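Endoglucanase E-5 (Thermobifida fusca, PDB 2CKS) hydrolyses internal beta-1,4-glucosidic linkages in cellulose, lichenin and cereal beta-D-glucans through its family 5 catalytic domain. Local coordinates at residues L51-K56 with T90-Y95; H204-S209 with V229-T234; N213-L218 with D249-L254. All coordinates share one frame; numbering follows the deposited sequence. Where two conformers were deposited one is given.

Contact 1: residues L51-K56 with T90-Y95; sequences LAYDWK and TARGLY
A52 meets R92 and L94 through its single methyl. A52 CB lies 3.5 Å from R92 O and 3.9 Å from R92 CB. It also touches L94, with A52 CB to L94 CD2 at 4.0 Å. A52 and R92 are where the two backbones come nearest, 6.2 Å between their CA atoms. R92 CG is anti to its own carbonyl carbon (chi1 -67°). From CG the extended chain brings R92 NE to D49 in a salt bridge, and R92 NH2 is hydrogen-bonded to D45. Both aspartates also bind a zinc ion. Y53 crosses R92 at about a right angle, and Y53 OH comes within 3.8 Å of R92 CG. The contact joins the C-terminal part of helix 45-54 to the loop between helix 75-90 and strand 95-101 of the TIM barrel. Helix 75-90 ends in a Schellman motif, with G93 at positive phi as its C-prime residue. L94 follows and also packs on I60 of strand 59-65. No hydrogen bond links residues 51-56 to residues 90-95. Their direct contact is therefore mainly van der Waals, and the R92 guanidinium adds a polar tie from this loop to D49 and D45, earlier in helix 45-54.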
loop_
_atom_site.group_PDB
_atom_site.type_symbol
_atom_site.label_atom_id
_atom_site.label_comp_id
_atom_site.label_asym_id
_atom_site.label_seq_id
_atom_site.Cartn_x
_atom_site.Cartn_y
_atom_site.Cartn_z
ATOM N N LEU A 51 11.338 -10.492 -6.032
ATOM C CA LEU A 51 10.662 -9.210 -6.104
ATOM C C LEU A 51 11.664 -8.051 -6.159
ATOM O O LEU A 51 11.476 -7.102 -6.920
ATOM C CB LEU A 51 9.719 -9.042 -4.909
ATOM C CG LEU A 51 8.936 -7.731 -4.828
ATOM C CD1 LEU A 51 8.045 -7.575 -6.046
ATOM C CD2 LEU A 51 8.134 -7.682 -3.532
ATOM N N ALA A 52 12.724 -8.135 -5.362
ATOM C CA ALA A 52 13.689 -7.044 -5.254
ATOM C C ALA A 52 14.658 -7.050 -6.424
ATOM O O ALA A 52 14.856 -6.032 -7.086
ATOM C CB ALA A 52 14.455 -7.153 -3.938
ATOM N N TYR A 53 15.262 -8.210 -6.675
ATOM C CA TYR A 53 16.398 -8.299 -7.592
ATOM C C TYR A 53 16.004 -8.544 -9.041
ATOM O O TYR A 53 16.717 -8.116 -9.938
ATOM C CB TYR A 53 17.351 -9.414 -7.159
ATOM C CG TYR A 53 17.780 -9.409 -5.706
ATOM C CD1 TYR A 53 17.990 -10.612 -5.035
ATOM C CD2 TYR A 53 18.000 -8.220 -5.004
ATOM C CE1 TYR A 53 18.394 -10.640 -3.712
ATOM C CE2 TYR A 53 18.401 -8.241 -3.671
ATOM C CZ TYR A 53 18.601 -9.450 -3.035
ATOM O OH TYR A 53 18.997 -9.489 -1.713
ATOM N N ASP A 54 14.917 -9.281 -9.272
ATOM C CA ASP A 54 14.487 -9.615 -10.631
ATOM C C ASP A 54 13.379 -8.688 -11.125
ATOM O O ASP A 54 13.447 -8.162 -12.240
ATOM C CB ASP A 54 14.014 -11.065 -10.712
ATOM C CG ASP A 54 15.089 -12.056 -10.337
ATOM O OD1 ASP A 54 16.290 -11.735 -10.481
ATOM O OD2 ASP A 54 14.816 -13.188 -9.893
ATOM N N TRP A 55 12.350 -8.501 -10.302
ATOM C CA TRP A 55 11.239 -7.621 -10.656
ATOM C C TRP A 55 11.615 -6.144 -10.567
ATOM O O TRP A 55 10.967 -5.317 -11.188
ATOM C CB TRP A 55 10.026 -7.873 -9.753
ATOM C CG TRP A 55 9.304 -9.181 -9.968
ATOM C CD1 TRP A 55 9.856 -10.422 -10.131
ATOM C CD2 TRP A 55 7.893 -9.371 -9.984
ATOM N NE1 TRP A 55 8.865 -11.361 -10.279
ATOM C CE2 TRP A 55 7.649 -10.743 -10.193
ATOM C CE3 TRP A 55 6.796 -8.514 -9.867
ATOM C CZ2 TRP A 55 6.359 -11.270 -10.277
ATOM C CZ3 TRP A 55 5.517 -9.045 -9.945
ATOM C CH2 TRP A 55 5.310 -10.406 -10.148
ATOM N N LYS A 56 12.631 -5.831 -9.765
ATOM C CA LYS A 56 13.108 -4.456 -9.566
ATOM C C LYS A 56 12.072 -3.568 -8.895
ATOM O O LYS A 56 11.971 -2.384 -9.200
ATOM C CB LYS A 56 13.570 -3.808 -10.886
ATOM C CG LYS A 56 14.556 -4.641 -11.682
ATOM C CD LYS A 56 15.768 -5.036 -10.853
ATOM C CE LYS A 56 16.978 -5.343 -11.726
ATOM N NZ LYS A 56 18.081 -5.981 -10.951
ATOM N N THR A 90 13.985 -4.729 4.210
ATOM C CA THR A 90 15.096 -3.798 4.365
ATOM C C THR A 90 16.413 -4.422 3.908
ATOM O O THR A 90 17.221 -3.762 3.256
ATOM C CB THR A 90 15.185 -3.347 5.831
ATOM O OG1 THR A 90 13.953 -2.704 6.204
ATOM C CG2 THR A 90 16.246 -2.271 6.020
ATOM N N ALA A 91 16.594 -5.705 4.213
ATOM C CA ALA A 91 17.787 -6.454 3.811
ATOM C C ALA A 91 17.786 -6.838 2.325
ATOM O O ALA A 91 18.684 -7.569 1.864
ATOM C CB ALA A 91 17.932 -7.703 4.676
ATOM N N ARG A 92 16.760 -6.408 1.592
ATOM C CA ARG A 92 16.699 -6.548 0.142
ATOM C C ARG A 92 16.579 -5.192 -0.559
ATOM O O ARG A 92 16.356 -5.120 -1.771
ATOM C CB ARG A 92 15.553 -7.495 -0.235
ATOM C CG ARG A 92 15.813 -8.918 0.220
ATOM C CD ARG A 92 14.592 -9.771 0.420
ATOM N NE ARG A 92 14.972 -11.144 0.740
ATOM C CZ ARG A 92 15.383 -11.571 1.929
ATOM N NH1 ARG A 92 15.435 -10.769 2.989
ATOM N NH2 ARG A 92 15.725 -12.836 2.067
ATOM N N GLY A 93 16.763 -4.118 0.204
ATOM C CA GLY A 93 16.836 -2.779 -0.345
ATOM C C GLY A 93 15.519 -2.158 -0.730
ATOM O O GLY A 93 15.489 -1.226 -1.540
ATOM N N LEU A 94 14.435 -2.661 -0.145
ATOM C CA LEU A 94 13.083 -2.192 -0.439
ATOM C C LEU A 94 12.532 -1.242 0.609
ATOM O O LEU A 94 12.756 -1.425 1.807
ATOM C CB LEU A 94 12.123 -3.372 -0.516
ATOM C CG LEU A 94 12.435 -4.454 -1.539
ATOM C CD1 LEU A 94 11.485 -5.637 -1.335
ATOM C CD2 LEU A 94 12.333 -3.873 -2.926
ATOM N N TYR A 95 11.786 -0.247 0.149
ATOM C CA TYR A 95 10.888 0.489 1.023
ATOM C C TYR A 95 9.781 -0.445 1.457
ATOM O O TYR A 95 9.463 -1.415 0.769
ATOM C CB TYR A 95 10.330 1.734 0.326
ATOM C CG TYR A 95 11.429 2.738 0.120
ATOM C CD1 TYR A 95 12.181 2.758 -1.049
ATOM C CD2 TYR A 95 11.758 3.633 1.119
ATOM C CE1 TYR A 95 13.218 3.658 -1.213
ATOM C CE2 TYR A 95 12.798 4.521 0.964
ATOM C CZ TYR A 95 13.514 4.541 -0.197
ATOM O OH TYR A 95 14.564 5.415 -0.369
#

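Contact 2: residues H204-S209 with V229-T234; sequences HFYAAS and VTEFGT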
loop_
_atom_site.group_PDB
_atom_site.type_symbol
_atom_site.label_atom_id
_atom_site.label_comp_id
_atom_site.label_asym_id
_atom_site.label_seq_id
_atom_site.Cartn_x
_atom_site.Cartn_y
_atom_site.Cartn_z
ATOM N N HIS A 204 -7.255 3.769 -4.119
ATOM C CA HIS A 204 -7.331 2.404 -4.624
ATOM C C HIS A 204 -8.253 2.356 -5.816
ATOM O O HIS A 204 -9.309 2.975 -5.809
ATOM C CB HIS A 204 -7.901 1.474 -3.556
ATOM C CG HIS A 204 -7.014 1.302 -2.360
ATOM N ND1 HIS A 204 -7.306 0.412 -1.349
ATOM C CD2 HIS A 204 -5.854 1.903 -2.007
ATOM C CE1 HIS A 204 -6.359 0.472 -0.430
ATOM N NE2 HIS A 204 -5.469 1.371 -0.801
ATOM N N PHE A 205 -7.882 1.577 -6.822
ATOM C CA PHE A 205 -8.724 1.419 -7.999
ATOM C C PHE A 205 -8.518 0.042 -8.620
ATOM O O PHE A 205 -7.466 -0.565 -8.472
ATOM C CB PHE A 205 -8.439 2.513 -9.033
ATOM C CG PHE A 205 -7.079 2.408 -9.683
ATOM C CD1 PHE A 205 -6.886 1.619 -10.817
ATOM C CD2 PHE A 205 -5.989 3.105 -9.172
ATOM C CE1 PHE A 205 -5.631 1.509 -11.417
ATOM C CE2 PHE A 205 -4.726 3.004 -9.773
ATOM C CZ PHE A 205 -4.547 2.204 -10.890
ATOM N N TYR A 206 -9.523 -0.400 -9.364
ATOM C CA TYR A 206 -9.501 -1.652 -10.096
ATOM C C TYR A 206 -9.964 -1.293 -11.506
ATOM O O TYR A 206 -11.124 -0.942 -11.704
ATOM C CB TYR A 206 -10.394 -2.685 -9.396
ATOM C CG TYR A 206 -9.723 -3.197 -8.148
ATOM C CD1 TYR A 206 -8.916 -4.322 -8.190
ATOM C CD2 TYR A 206 -9.826 -2.510 -6.942
ATOM C CE1 TYR A 206 -8.262 -4.781 -7.057
ATOM C CE2 TYR A 206 -9.162 -2.953 -5.802
ATOM C CZ TYR A 206 -8.381 -4.095 -5.869
ATOM O OH TYR A 206 -7.724 -4.571 -4.753
ATOM N N ALA A 207 -9.040 -1.359 -12.465
ATOM C CA ALA A 207 -9.211 -0.714 -13.770
ATOM C C ALA A 207 -10.395 -1.206 -14.596
ATOM O O ALA A 207 -10.953 -0.434 -15.372
ATOM C CB ALA A 207 -7.926 -0.814 -14.583
ATOM N N ALA A 208 -10.782 -2.467 -14.457
ATOM C CA ALA A 208 -11.893 -2.981 -15.263
ATOM C C ALA A 208 -13.233 -2.404 -14.796
ATOM O O ALA A 208 -14.169 -2.271 -15.593
ATOM C CB ALA A 208 -11.916 -4.494 -15.259
ATOM N N SER A 209 -13.302 -2.031 -13.522
ATOM C CA SER A 209 -14.506 -1.467 -12.904
ATOM C C SER A 209 -14.486 0.055 -12.750
ATOM O O SER A 209 -15.546 0.689 -12.728
ATOM C CB SER A 209 -14.690 -2.059 -11.515
ATOM O OG SER A 209 -14.941 -3.442 -11.592
ATOM N N VAL A 229 -0.874 5.240 -4.295
ATOM C CA VAL A 229 -1.810 4.201 -4.661
ATOM C C VAL A 229 -1.356 2.897 -3.989
ATOM O O VAL A 229 -0.602 2.122 -4.556
ATOM C CB VAL A 229 -1.952 4.093 -6.192
ATOM C CG1 VAL A 229 -2.777 2.879 -6.582
ATOM C CG2 VAL A 229 -2.596 5.375 -6.726
ATOM N N THR A 230 -1.809 2.674 -2.758
ATOM C CA THR A 230 -1.334 1.525 -1.980
ATOM C C THR A 230 -1.956 0.200 -2.412
ATOM O O THR A 230 -1.489 -0.857 -2.009
ATOM C CB THR A 230 -1.551 1.729 -0.472
ATOM O OG1 THR A 230 -2.907 2.084 -0.215
ATOM C CG2 THR A 230 -0.748 2.899 0.058
ATOM N N GLU A 231 -2.990 0.251 -3.243
ATOM C CA GLU A 231 -3.608 -0.969 -3.732
ATOM C C GLU A 231 -4.314 -0.693 -5.044
ATOM O O GLU A 231 -5.173 0.174 -5.111
ATOM C CB GLU A 231 -4.604 -1.477 -2.701
ATOM C CG GLU A 231 -5.032 -2.907 -2.906
ATOM C CD GLU A 231 -6.027 -3.340 -1.856
ATOM O OE1 GLU A 231 -7.174 -3.664 -2.231
ATOM O OE2 GLU A 231 -5.656 -3.348 -0.663
ATOM N N PHE A 232 -3.953 -1.426 -6.091
ATOM C CA PHE A 232 -4.732 -1.380 -7.326
ATOM C C PHE A 232 -4.684 -2.692 -8.069
ATOM O O PHE A 232 -3.803 -3.519 -7.854
ATOM C CB PHE A 232 -4.284 -0.243 -8.258
ATOM C CG PHE A 232 -3.056 -0.563 -9.069
ATOM C CD1 PHE A 232 -1.803 -0.422 -8.525
ATOM C CD2 PHE A 232 -3.161 -0.998 -10.383
ATOM C CE1 PHE A 232 -0.675 -0.702 -9.253
ATOM C CE2 PHE A 232 -2.015 -1.300 -11.125
ATOM C CZ PHE A 232 -0.767 -1.145 -10.548
ATOM N N GLY A 233 -5.654 -2.866 -8.949
ATOM C CA GLY A 233 -5.724 -4.026 -9.806
ATOM C C GLY A 233 -6.072 -3.620 -11.220
ATOM O O GLY A 233 -6.541 -2.506 -11.477
ATOM N N THR A 234 -5.859 -4.554 -12.139
ATOM C CA THR A 234 -6.210 -4.358 -13.538
ATOM C C THR A 234 -7.549 -4.997 -13.871
ATOM O O THR A 234 -8.042 -4.829 -14.981
ATOM C CB THR A 234 -5.112 -4.930 -14.466
ATOM O OG1 THR A 234 -4.882 -6.313 -14.173
ATOM C CG2 THR A 234 -3.774 -4.261 -14.227
#
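The H204 ring carries E231 CB over the centre of one face, 3.4 Å from its centroid, and T230 OG1 at its edge. The F205 ring has F232 CB over its centre. The Y206 ring lies with G233 N over one face, toward the rim, and E231 OE1 at its edge. These residues sit on adjacent parallel strands, 199-206 and 227-233, of the eight-stranded TIM barrel. Helix 212-224 makes the beta-alpha-beta crossover between them. H204, Y206 and E231 point to one face of the sheet and F205 and F232 to the other. The active site lies at the C-terminal ends of the strands.

The F205 and F232 side chains run side by side, pointing the same way. Their rings are 23° from parallel and offset, with little overlap. F205 CE2 also touches V229 CG1 at 3.7 Å. G233 has no side chain, and a CB here would clash with Y206 CD1. The strands are held by G233 N to F205 O at 3.0 Å and A207 N to G233 O at 2.9 Å; F205 N to E231 O is weak.

E231 is probably the nucleophile and E139 the proton donor, as in related enzymes. H204 ND1 is hydrogen-bonded to E139, while H204 NE2 donates in its ring plane to T230 OG1 at 2.7 Å. H204 thus bridges E139 and the second strand. E231 OE2 pairs with R61, and E231 OE1 binds a zinc ion. Y206 OH donates to E231 OE1 at 2.7 Å, meeting it on the anti side, 20° out of the carboxylate plane.

Contact 3: residues N213-L218 with D249-L254; sequences NYLNAL and DRYIDL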
loop_
_atom_site.group_PDB
_atom_site.type_symbol
_atom_site.label_atom_id
_atom_site.label_comp_id
_atom_site.label_asym_id
_atom_site.label_seq_id
_atom_site.Cartn_x
_atom_site.Cartn_y
_atom_site.Cartn_z
ATOM N N ASN A 213 -14.149 8.510 -14.158
ATOM C CA ASN A 213 -14.436 9.262 -12.935
ATOM C C ASN A 213 -13.435 8.976 -11.809
ATOM O O ASN A 213 -13.155 9.853 -11.000
ATOM C CB ASN A 213 -15.902 9.124 -12.470
ATOM C CG ASN A 213 -16.281 7.709 -12.035
ATOM O OD1 ASN A 213 -17.055 7.537 -11.092
ATOM N ND2 ASN A 213 -15.783 6.701 -12.744
ATOM N N TYR A 214 -12.888 7.766 -11.775
ATOM C CA TYR A 214 -11.847 7.427 -10.806
ATOM C C TYR A 214 -10.492 7.997 -11.242
ATOM O O TYR A 214 -9.755 8.547 -10.422
ATOM C CB TYR A 214 -11.776 5.906 -10.609
ATOM C CG TYR A 214 -12.898 5.362 -9.764
ATOM C CD1 TYR A 214 -12.688 4.983 -8.443
ATOM C CD2 TYR A 214 -14.170 5.219 -10.289
ATOM C CE1 TYR A 214 -13.739 4.478 -7.664
ATOM C CE2 TYR A 214 -15.216 4.711 -9.528
ATOM C CZ TYR A 214 -14.994 4.350 -8.219
ATOM O OH TYR A 214 -16.042 3.853 -7.474
ATOM N N LEU A 215 -10.173 7.871 -12.526
ATOM C CA LEU A 215 -8.942 8.433 -13.082
ATOM C C LEU A 215 -8.904 9.953 -12.889
ATOM O O LEU A 215 -7.893 10.508 -12.476
ATOM C CB LEU A 215 -8.812 8.059 -14.569
ATOM C CG LEU A 215 -7.537 8.474 -15.301
ATOM C CD1 LEU A 215 -6.368 7.645 -14.827
ATOM C CD2 LEU A 215 -7.719 8.321 -16.808
ATOM N N ASN A 216 -10.015 10.615 -13.179
ATOM C CA ASN A 216 -10.128 12.057 -12.971
ATOM C C ASN A 216 -9.915 12.472 -11.513
ATOM O O ASN A 216 -9.241 13.471 -11.242
ATOM C CB ASN A 216 -11.487 12.578 -13.463
ATOM C CG ASN A 216 -11.603 12.586 -14.989
ATOM O OD1 ASN A 216 -10.613 12.513 -15.694
ATOM N ND2 ASN A 216 -12.825 12.675 -15.489
ATOM N N ALA A 217 -10.478 11.705 -10.583
ATOM C CA ALA A 217 -10.333 11.992 -9.158
ATOM C C ALA A 217 -8.884 11.874 -8.710
ATOM O O ALA A 217 -8.434 12.643 -7.871
ATOM C CB ALA A 217 -11.223 11.074 -8.331
ATOM N N LEU A 218 -8.157 10.907 -9.257
ATOM C CA LEU A 218 -6.744 10.753 -8.936
ATOM C C LEU A 218 -5.930 11.954 -9.437
ATOM O O LEU A 218 -5.078 12.474 -8.719
ATOM C CB LEU A 218 -6.214 9.446 -9.521
ATOM C CG LEU A 218 -4.739 9.135 -9.279
ATOM C CD1 LEU A 218 -4.417 9.129 -7.790
ATOM C CD2 LEU A 218 -4.414 7.801 -9.903
ATOM N N ASP A 249 -3.328 0.984 -18.222
ATOM C CA ASP A 249 -2.195 1.729 -18.776
ATOM C C ASP A 249 -2.430 3.248 -18.691
ATOM O O ASP A 249 -1.480 4.013 -18.555
ATOM C CB ASP A 249 -1.948 1.334 -20.243
ATOM C CG ASP A 249 -1.258 -0.013 -20.401
ATOM O OD1 ASP A 249 -0.718 -0.558 -19.411
ATOM O OD2 ASP A 249 -1.203 -0.607 -21.503
ATOM N N ARG A 250 -3.683 3.689 -18.780
ATOM C CA ARG A 250 -3.995 5.103 -18.589
ATOM C C ARG A 250 -3.662 5.545 -17.171
ATOM O O ARG A 250 -3.088 6.606 -16.976
ATOM C CB ARG A 250 -5.460 5.401 -18.916
ATOM C CG ARG A 250 -5.814 5.143 -20.370
ATOM C CD ARG A 250 -7.280 5.269 -20.672
ATOM N NE ARG A 250 -7.766 6.622 -20.407
ATOM C CZ ARG A 250 -9.045 6.963 -20.359
ATOM N NH1 ARG A 250 -10.004 6.060 -20.565
ATOM N NH2 ARG A 250 -9.372 8.221 -20.109
ATOM N N TYR A 251 -4.008 4.721 -16.189
ATOM C CA TYR A 251 -3.636 4.988 -14.802
ATOM C C TYR A 251 -2.112 4.990 -14.635
ATOM O O TYR A 251 -1.555 5.853 -13.959
ATOM C CB TYR A 251 -4.235 3.934 -13.872
ATOM C CG TYR A 251 -5.695 4.101 -13.533
ATOM C CD1 TYR A 251 -6.100 4.960 -12.516
ATOM C CD2 TYR A 251 -6.669 3.366 -14.194
ATOM C CE1 TYR A 251 -7.430 5.086 -12.168
ATOM C CE2 TYR A 251 -8.010 3.491 -13.857
ATOM C CZ TYR A 251 -8.383 4.362 -12.848
ATOM O OH TYR A 251 -9.708 4.480 -12.503
ATOM N N ILE A 252 -1.437 4.020 -15.245
ATOM C CA ILE A 252 0.017 3.920 -15.136
ATOM C C ILE A 252 0.690 5.151 -15.715
ATOM O O ILE A 252 1.633 5.674 -15.134
ATOM C CB ILE A 252 0.541 2.636 -15.825
ATOM C CG1 ILE A 252 0.142 1.409 -15.004
ATOM C CG2 ILE A 252 2.055 2.693 -16.037
ATOM C CD1 ILE A 252 1.000 1.173 -13.779
ATOM N N ASP A 253 0.199 5.622 -16.852
ATOM C CA ASP A 253 0.784 6.796 -17.491
ATOM C C ASP A 253 0.545 8.054 -16.657
ATOM O O ASP A 253 1.434 8.888 -16.547
ATOM C CB ASP A 253 0.258 6.960 -18.914
ATOM C CG ASP A 253 0.752 5.858 -19.840
ATOM O OD1 ASP A 253 0.170 5.698 -20.926
ATOM O OD2 ASP A 253 1.708 5.096 -19.559
ATOM N N LEU A 254 -0.635 8.166 -16.055
ATOM C CA LEU A 254 -0.945 9.304 -15.200
ATOM C C LEU A 254 -0.048 9.284 -13.967
ATOM O O LEU A 254 0.540 10.298 -13.600
ATOM C CB LEU A 254 -2.412 9.295 -14.783
ATOM C CG LEU A 254 -2.924 10.535 -14.039
ATOM C CD1 LEU A 254 -2.835 10.363 -12.527
ATOM C CD2 LEU A 254 -2.205 11.820 -14.488
#
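L215 packs its CD1 methyl over one face of the Y251 ring, offset toward the rim. This CH-pi contact has L215 CD1 3.9 Å from the ring centroid. With L215 CG anti to the backbone N (chi1 -176°), the side chain runs alongside Y251, the two pointing opposite ways. Apolar contacts continue along the helices. L218 CD2 meets the edge of the same ring, 4.2 Å from Y251 CD1. L218 CG lies 4.0 Å from L254 CD1, and L215 CD1 reaches L254 CB at 4.3 Å. The two helices, 212-224 and 245-258, are neighbours in the outer layer of the TIM barrel. Their short segments run nearly parallel, at 6°, with axes 10.8 Å apart. Two side chains also bring polar ends. Y251 OH abuts Y214 CB at 3.1 Å and is hydrogen-bonded to H210 O, just before helix 212-224. An alanine in place of Y251 would probably open a gap beneath L215 CD1 and leave H210 O without this hydroxyl partner. R250 crosses L215 at about a right angle. R250 NH2 comes 3.7 Å from L215 CD2 and also forms a salt bridge with D212.

From the N terminus, contact 1 comes first. It closes a loop from helix 45-54 through strand 59-65 and helix 75-90, and ties the end of helix 45-54 to the turn leading into strand 95-101. It ends before contact 2 opens. Contacts 2 and 3 cross in the chain: residues 204-209, 213-218, 229-234 and 249-254 alternate between them. Contact 2 closes the strand-helix-strand unit around helix 212-224. Contact 3 pairs that helix with helix 245-258, the next one round the barrel. The two touch where F205 stacks on Y251, so the sheet is tied to the outer helices. Contact 1 stands apart, its centre about 22 Å from that of contact 2.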